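Benzyl alcohol dehydrogenase (Acinetobacter calcoaceticus, PDB 1F8F) catalyses the NAD-dependent oxidation of benzyl alcohol and probably related aryl alcohols to their aldehydes, as a zinc-containing member of the medium-chain alcohol dehydrogenase family. Local coordinates at residues A[183-187]-A[312-318]. Numbering follows the deposited sequence.
With NAD (nicotinamide-adenine-dinucleotide), chain F.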
ATOM      1  N   ILE A 183     -13.022   5.914   4.816  1.00 22.41           N
ATOM      2  CA  ILE A 183     -11.833   6.693   4.438  1.00 22.44           C
ATOM      3  C   ILE A 183     -10.544   6.008   4.865  1.00 24.40           C
ATOM      4  O   ILE A 183      -9.617   5.985   4.031  1.00 24.67           O
ATOM      5  CB  ILE A 183     -11.876   8.156   4.934  1.00 22.87           C
ATOM      6  CG1 ILE A 183     -12.920   8.979   4.128  1.00 23.48           C
ATOM      7  CG2 ILE A 183     -10.531   8.887   4.794  1.00 21.07           C
ATOM      8  CD1 ILE A 183     -13.496  10.199   4.816  1.00 21.36           C
ATOM      9  N   ASN A 184     -10.384   5.551   6.099  1.00 25.77           N
ATOM     10  CA  ASN A 184      -9.111   5.005   6.553  1.00 26.40           C
ATOM     11  C   ASN A 184      -8.980   3.507   6.378  1.00 27.44           C
ATOM     12  O   ASN A 184      -7.869   3.041   6.118  1.00 28.92           O
ATOM     13  CB  ASN A 184      -8.834   5.299   8.034  1.00 24.10           C
ATOM     14  CG  ASN A 184      -8.972   6.756   8.393  1.00 26.58           C
ATOM     15  OD1 ASN A 184      -8.457   7.582   7.665  1.00 24.63           O
ATOM     16  ND2 ASN A 184      -9.695   7.111   9.482  1.00 28.12           N
ATOM     17  N   ALA A 185     -10.100   2.793   6.582  1.00 25.86           N
ATOM     18  CA  ALA A 185      -9.964   1.329   6.622  1.00 26.28           C
ATOM     19  C   ALA A 185     -10.194   0.721   5.255  1.00 25.80           C
ATOM     20  O   ALA A 185      -9.304   0.086   4.710  1.00 24.20           O
ATOM     21  CB  ALA A 185     -10.888   0.693   7.660  1.00 22.13           C
ATOM     22  N   LEU A 186     -11.368   0.935   4.694  1.00 26.41           N
ATOM     23  CA  LEU A 186     -11.628   0.325   3.381  1.00 26.53           C
ATOM     24  C   LEU A 186     -10.779   0.876   2.251  1.00 24.36           C
ATOM     25  O   LEU A 186     -10.531   0.430   1.154  1.00 19.19           O
ATOM     26  CB  LEU A 186     -13.129   0.488   3.064  1.00 26.03           C
ATOM     27  CG  LEU A 186     -14.047  -0.388   3.937  1.00 29.88           C
ATOM     28  CD1 LEU A 186     -15.496   0.063   3.648  1.00 27.53           C
ATOM     29  CD2 LEU A 186     -13.786  -1.865   3.730  1.00 28.83           C
ATOM     30  N   LYS A 187     -10.752   2.211   2.262  1.00 25.29           N
ATOM     31  CA  LYS A 187     -10.343   3.240   1.355  1.00 25.06           C
ATOM     32  C   LYS A 187     -11.145   3.272   0.034  1.00 23.72           C
ATOM     33  O   LYS A 187     -10.501   3.045  -1.014  1.00 21.03           O
ATOM     34  CB  LYS A 187      -8.881   3.285   0.961  1.00 29.67           C
ATOM     35  CG  LYS A 187      -7.840   3.348   2.051  1.00 32.09           C
ATOM     36  CD  LYS A 187      -6.475   2.976   1.463  1.00 35.39           C
ATOM     37  CE  LYS A 187      -5.489   2.609   2.522  1.00 37.53           C
ATOM     38  NZ  LYS A 187      -5.357   3.501   3.706  1.00 38.75           N
ATOM     39  N   LEU A 312     -12.668  -7.816   6.940  1.00 25.53           N
ATOM     40  CA  LEU A 312     -11.878  -7.173   7.960  1.00 25.16           C
ATOM     41  C   LEU A 312     -12.544  -6.432   9.136  1.00 24.85           C
ATOM     42  O   LEU A 312     -13.481  -5.657   9.021  1.00 21.85           O
ATOM     43  CB  LEU A 312     -10.847  -6.142   7.448  1.00 28.86           C
ATOM     44  CG  LEU A 312     -11.261  -4.866   6.767  1.00 29.48           C
ATOM     45  CD1 LEU A 312     -10.258  -3.739   6.839  1.00 29.36           C
ATOM     46  CD2 LEU A 312     -11.505  -5.198   5.284  1.00 32.21           C
ATOM     47  N   GLY A 313     -11.928  -6.655  10.327  1.00 23.92           N
ATOM     48  CA  GLY A 313     -12.444  -6.048  11.548  1.00 25.81           C
ATOM     49  C   GLY A 313     -12.069  -4.602  11.786  1.00 26.26           C
ATOM     50  O   GLY A 313     -10.849  -4.340  11.666  1.00 26.09           O
ATOM     51  N   VAL A 314     -12.986  -3.707  12.158  1.00 21.37           N
ATOM     52  CA  VAL A 314     -12.607  -2.308  12.346  1.00 23.25           C
ATOM     53  C   VAL A 314     -13.119  -1.694  13.661  1.00 26.03           C
ATOM     54  O   VAL A 314     -14.330  -1.706  13.903  1.00 24.45           O
ATOM     55  CB  VAL A 314     -13.166  -1.440  11.199  1.00 23.64           C
ATOM     56  CG1 VAL A 314     -13.021   0.049  11.498  1.00 23.73           C
ATOM     57  CG2 VAL A 314     -12.520  -1.722   9.843  1.00 21.41           C
ATOM     58  N   VAL A 315     -12.253  -1.065  14.433  1.00 25.45           N
ATOM     59  CA  VAL A 315     -12.578  -0.360  15.684  1.00 24.79           C
ATOM     60  C   VAL A 315     -12.428   1.146  15.481  1.00 22.55           C
ATOM     61  O   VAL A 315     -11.396   1.631  14.999  1.00 18.37           O
ATOM     62  CB  VAL A 315     -11.623  -0.724  16.867  1.00 24.46           C
ATOM     63  CG1 VAL A 315     -12.005  -0.100  18.216  1.00 24.21           C
ATOM     64  CG2 VAL A 315     -11.524  -2.227  17.070  1.00 24.51           C
ATOM     65  N   GLU A 316     -13.476   1.917  15.785  1.00 22.13           N
ATOM     66  CA  GLU A 316     -13.492   3.350  15.723  1.00 20.83           C
ATOM     67  C   GLU A 316     -12.939   3.938  14.437  1.00 21.86           C
ATOM     68  O   GLU A 316     -12.462   5.088  14.403  1.00 21.14           O
ATOM     69  CB  GLU A 316     -12.693   3.938  16.920  1.00 20.94           C
ATOM     70  CG  GLU A 316     -13.239   3.483  18.261  1.00 21.49           C
ATOM     71  CD  GLU A 316     -14.360   4.431  18.736  1.00 23.85           C
ATOM     72  OE1 GLU A 316     -14.621   5.501  18.140  1.00 24.46           O
ATOM     73  OE2 GLU A 316     -14.994   4.102  19.731  1.00 22.99           O
ATOM     74  N   GLY A 317     -13.156   3.273  13.300  1.00 22.28           N
ATOM     75  CA  GLY A 317     -12.787   3.795  12.002  1.00 21.29           C
ATOM     76  C   GLY A 317     -11.300   3.681  11.707  1.00 24.25           C
ATOM     77  O   GLY A 317     -10.889   4.212  10.652  1.00 27.05           O
ATOM     78  N   SER A 318     -10.490   3.002  12.481  1.00 22.54           N
ATOM     79  CA  SER A 318      -9.045   2.931  12.272  1.00 28.44           C
ATOM     80  C   SER A 318      -8.288   4.236  12.090  1.00 30.42           C
ATOM     81  O   SER A 318      -7.183   4.142  11.533  1.00 34.01           O
ATOM     82  CB  SER A 318      -8.768   2.013  11.064  1.00 27.64           C
ATOM     83  OG  SER A 318      -9.456   0.772  11.283  1.00 29.97           O
TER
HETATM   84  PA  NAD F 375     -28.313   2.393  15.294  1.00 46.37           P
HETATM   85  O1A NAD F 375     -28.472   3.874  15.149  1.00 44.19           O
HETATM   86  O2A NAD F 375     -29.270   1.682  16.153  1.00 44.45           O
HETATM   87  O5B NAD F 375     -28.145   1.713  13.870  1.00 47.34           O
HETATM   88  C5B NAD F 375     -28.173   0.327  13.450  1.00 50.03           C
HETATM   89  C4B NAD F 375     -29.226   0.106  12.374  1.00 50.64           C
HETATM   90  O4B NAD F 375     -29.308  -1.328  12.076  1.00 51.73           O
HETATM   91  C3B NAD F 375     -30.662   0.553  12.696  1.00 50.24           C
HETATM   92  O3B NAD F 375     -31.097   1.605  11.844  1.00 47.30           O
HETATM   93  C2B NAD F 375     -31.548  -0.670  12.471  1.00 50.76           C
HETATM   94  O2B NAD F 375     -32.778  -0.416  11.782  1.00 49.44           O
HETATM   95  C1B NAD F 375     -30.628  -1.562  11.620  1.00 52.24           C
HETATM   96  N9A NAD F 375     -30.911  -2.990  11.708  1.00 53.28           N
HETATM   97  C8A NAD F 375     -30.997  -3.786  12.821  1.00 54.10           C
HETATM   98  N7A NAD F 375     -31.269  -5.059  12.531  1.00 54.32           N
HETATM   99  C5A NAD F 375     -31.377  -5.069  11.151  1.00 54.44           C
HETATM  100  C6A NAD F 375     -31.654  -6.094  10.227  1.00 54.81           C
HETATM  101  N6A NAD F 375     -31.874  -7.369  10.535  1.00 55.88           N
HETATM  102  N1A NAD F 375     -31.670  -5.760   8.911  1.00 54.60           N
HETATM  103  C2A NAD F 375     -31.445  -4.457   8.557  1.00 53.81           C
HETATM  104  N3A NAD F 375     -31.178  -3.447   9.330  1.00 53.41           N
HETATM  105  C4A NAD F 375     -31.167  -3.810  10.625  1.00 53.26           C
HETATM  106  O3  NAD F 375     -26.806   2.172  15.875  1.00 46.51           O
HETATM  107  PN  NAD F 375     -25.508   3.005  15.469  1.00 46.55           P
HETATM  108  O1N NAD F 375     -25.497   3.286  14.021  1.00 47.16           O
HETATM  109  O2N NAD F 375     -25.428   4.210  16.306  1.00 47.84           O
HETATM  110  O5D NAD F 375     -24.377   1.916  15.893  1.00 50.15           O
HETATM  111  C5D NAD F 375     -24.104   0.818  15.007  1.00 51.48           C
HETATM  112  C4D NAD F 375     -23.414  -0.341  15.630  1.00 53.76           C
HETATM  113  O4D NAD F 375     -21.958  -0.184  15.655  1.00 53.56           O
HETATM  114  C3D NAD F 375     -23.812  -0.902  17.000  1.00 53.88           C
HETATM  115  O3D NAD F 375     -23.522  -2.313  17.018  1.00 54.37           O
HETATM  116  C2D NAD F 375     -22.757  -0.217  17.881  1.00 54.07           C
HETATM  117  O2D NAD F 375     -22.649  -0.755  19.191  1.00 54.23           O
HETATM  118  C1D NAD F 375     -21.555  -0.551  16.985  1.00 53.90           C
HETATM  119  N1N NAD F 375     -20.436   0.338  17.278  1.00 52.71           N
HETATM  120  C2N NAD F 375     -19.205  -0.137  16.960  1.00 51.52           C
HETATM  121  C3N NAD F 375     -18.114   0.686  17.166  1.00 49.08           C
HETATM  122  C7N NAD F 375     -16.646   0.255  16.818  1.00 46.25           C
HETATM  123  O7N NAD F 375     -15.719   1.028  17.058  1.00 38.94           O
HETATM  124  N7N NAD F 375     -16.524  -0.997  16.247  1.00 44.05           N
HETATM  125  C4N NAD F 375     -18.280   2.011  17.667  1.00 50.33           C
HETATM  126  C5N NAD F 375     -19.572   2.507  17.387  1.00 51.45           C
HETATM  127  C6N NAD F 375     -20.705   1.741  17.205  1.00 52.04           C
HETATM  128  O   HOH W   1     -11.436   6.915  12.002  1.00 37.10           O
HETATM  129  O   HOH W   2      -6.130   2.989   8.573  1.00 53.16           O
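Strand 310-313 is the sixth strand of the NAD-binding Rossmann fold, and the turn that follows it carries the nicotinamide amide of the cofactor. Here the end of that strand and the turn pack against residues 184-186. L312 pairs with a strand of a second subunit, which continues the sheet across the interface, while its CD2 methyl lies 4.3 Å from CD2 of L186. Further along, V314 meets the helix with its side chain and the cofactor with its backbone: its CG2 sits 3.6 Å from CB of A185, and its carbonyl O accepts a hydrogen bond from N7N of NAD at 3.3 Å. E316 N donates to O7N of NAD (2.7 Å), so V314 O and E316 N, both backbone atoms, bond the nitrogen and the oxygen of the carboxamide. G317 offers its O to ND2 of N184 in a weak hydrogen bond of 3.3 Å, and a water joins the same ND2 weakly to E316 O. S318 N donates a hydrogen bond to V315 O at 3.0 Å, closing the turn. S318 sets its OG, hydrogen-bonded to Y107 OH, 3.9 Å from CB of A185; a second water donates to N184 O at 3.0 Å and, weakly, to S318 O at 3.3 Å.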